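Local coordinates for protein beta-porphyranase A (Bacteroides plebeius, PDB 4AW7) that hydrolyses the sulfated red-algal polysaccharide porphyran at its beta-D-galactose-(1->4)-alpha-L-galactose-6-sulfate linkages, releasing mostly disaccharides, at residues G203-W208 with G575-S580. Numbering follows the deposited sequence. Where two conformers were deposited one is given.
Sequences GNFNYW and GGHVSS. With K (potassium ion), chain F.
Phe205 and His577 reach past each other from opposite directions, the CD1-CE1 side of the phenyl ring lying against ND1 and CB of the histidine. Phe205 CD1 lies 3.5 Å from His577 ND1, and its neighbour CE1 rests against the His577 CB at 3.9 Å. With the ring centres 5.1 Å apart and the planes inclined at 64°, the two form an oblique aromatic pair. Both side chains start out the same way, CG anti to the carbonyl carbon (chi1 -72° in Phe205, -71° in His577), which sends each ring across the gap beside the other. The far side of the phenyl ring touches the next inward-facing residue of the strand: CE2 is 4.1 Å from Ser579 CB. Leu482 and Met253 also pack on Phe205 and help bury it. A serine in place of Phe205 would probably leave the His577 imidazole without its aromatic neighbour and open a gap beside Ser579 CB.

Asn204 handles the outer, solvent-facing margin. In the modelled one of its two conformers, its side chain crosses that of His577 at about a right angle, bringing OD1 to 3.7 Å from His577 CE1 at the imidazole edge, a van der Waals approach. The same OD1 accepts from a water at 3.0 Å, and that water in turn accepts from Gly576 N at 2.8 Å; edge contact and bridge hold for this conformer alone.

Two residues beyond Phe205, Tyr207 OH binds a potassium ion, together with Tyr193 OH and Tyr197 O. Strand 577-589 begins here, with a classic beta bulge at Ser579 and Ser580 opposite Ser510. The contact is inter-domain packing: the type I' turn 203-206, with Phe205 as N-cap residue of helix 206-210, follows strand 189-195 of the (beta/alpha)-barrel and packs on the C-terminal beta-sandwich domain.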
# COMPACT_ATOMS: atom_id res chain seq x y z
N GLY A 203 -1.05 16.38 16.35
CA GLY A 203 -1.91 16.94 17.38
C GLY A 203 -2.21 15.95 18.49
O GLY A 203 -3.33 15.85 18.97
N ASN A 204 -1.21 15.12 18.84
CA ASN A 204 -1.43 14.12 19.87
C ASN A 204 -2.54 13.16 19.47
O ASN A 204 -3.36 12.76 20.29
CB ASN A 204 -1.81 14.81 21.18
CG ASN A 204 -1.36 14.04 22.37
OD1 ASN A 204 -0.31 13.40 22.34
ND2 ASN A 204 -2.13 14.13 23.46
N PHE A 205 -2.58 12.80 18.18
CA PHE A 205 -3.58 11.94 17.54
C PHE A 205 -4.93 12.60 17.34
O PHE A 205 -5.88 11.97 16.91
CB PHE A 205 -3.69 10.56 18.20
CG PHE A 205 -2.49 9.69 17.92
CD1 PHE A 205 -1.37 9.78 18.68
CD2 PHE A 205 -2.48 8.80 16.84
CE1 PHE A 205 -0.25 9.01 18.40
CE2 PHE A 205 -1.38 8.01 16.57
CZ PHE A 205 -0.27 8.10 17.35
N ASN A 206 -5.00 13.91 17.54
CA ASN A 206 -6.19 14.66 17.10
C ASN A 206 -6.44 14.47 15.61
O ASN A 206 -7.59 14.42 15.17
CB ASN A 206 -6.08 16.15 17.41
CG ASN A 206 -7.35 16.90 17.09
OD1 ASN A 206 -8.34 16.69 17.76
ND2 ASN A 206 -7.34 17.72 16.04
N TYR A 207 -5.38 14.37 14.83
CA TYR A 207 -5.51 14.23 13.39
C TYR A 207 -6.21 12.89 13.05
O TYR A 207 -7.19 12.87 12.32
CB TYR A 207 -4.16 14.40 12.69
CG TYR A 207 -4.33 14.46 11.19
CD1 TYR A 207 -4.33 13.33 10.39
CD2 TYR A 207 -4.50 15.69 10.57
CE1 TYR A 207 -4.52 13.42 9.04
CE2 TYR A 207 -4.67 15.78 9.20
CZ TYR A 207 -4.67 14.64 8.44
OH TYR A 207 -4.89 14.74 7.08
N TRP A 208 -5.71 11.79 13.59
CA TRP A 208 -6.39 10.52 13.49
C TRP A 208 -7.87 10.69 13.88
O TRP A 208 -8.77 10.30 13.16
CB TRP A 208 -5.76 9.48 14.43
CG TRP A 208 -6.62 8.26 14.62
CD1 TRP A 208 -7.37 7.98 15.70
CD2 TRP A 208 -6.80 7.17 13.70
NE1 TRP A 208 -8.03 6.80 15.52
CE2 TRP A 208 -7.71 6.29 14.30
CE3 TRP A 208 -6.29 6.87 12.43
CZ2 TRP A 208 -8.13 5.12 13.67
CZ3 TRP A 208 -6.68 5.70 11.83
CH2 TRP A 208 -7.62 4.85 12.44
N GLY A 575 4.15 10.13 27.87
CA GLY A 575 3.84 10.89 26.66
C GLY A 575 3.70 9.99 25.46
O GLY A 575 4.25 8.90 25.40
N GLY A 576 2.93 10.48 24.51
CA GLY A 576 2.66 9.71 23.29
C GLY A 576 1.63 8.63 23.54
O GLY A 576 0.97 8.57 24.58
N HIS A 577 1.44 7.79 22.52
CA HIS A 577 0.45 6.74 22.54
C HIS A 577 0.99 5.48 21.94
O HIS A 577 1.83 5.50 21.04
CB HIS A 577 -0.78 7.12 21.72
CG HIS A 577 -1.63 8.20 22.30
ND1 HIS A 577 -1.30 9.53 22.22
CD2 HIS A 577 -2.86 8.14 22.88
CE1 HIS A 577 -2.25 10.24 22.83
NE2 HIS A 577 -3.22 9.42 23.21
N VAL A 578 0.44 4.38 22.44
CA VAL A 578 0.51 3.11 21.69
C VAL A 578 -0.70 3.14 20.76
O VAL A 578 -1.85 3.10 21.18
CB VAL A 578 0.44 1.89 22.61
CG1 VAL A 578 0.50 0.61 21.77
CG2 VAL A 578 1.56 1.91 23.64
N SER A 579 -0.46 3.23 19.44
CA SER A 579 -1.56 3.34 18.48
C SER A 579 -2.24 2.01 18.18
O SER A 579 -3.45 1.93 18.16
CB SER A 579 -1.07 4.02 17.20
OG SER A 579 0.04 3.32 16.66
N SER A 580 -1.42 0.96 18.01
CA SER A 580 -1.99 -0.38 17.75
C SER A 580 -1.01 -1.43 18.23
O SER A 580 0.22 -1.24 18.24
CB SER A 580 -2.34 -0.57 16.27
OG SER A 580 -1.21 -0.45 15.41
K K F . -5.33 12.49 5.31
O HOH W 1 1.75 13.04 24.52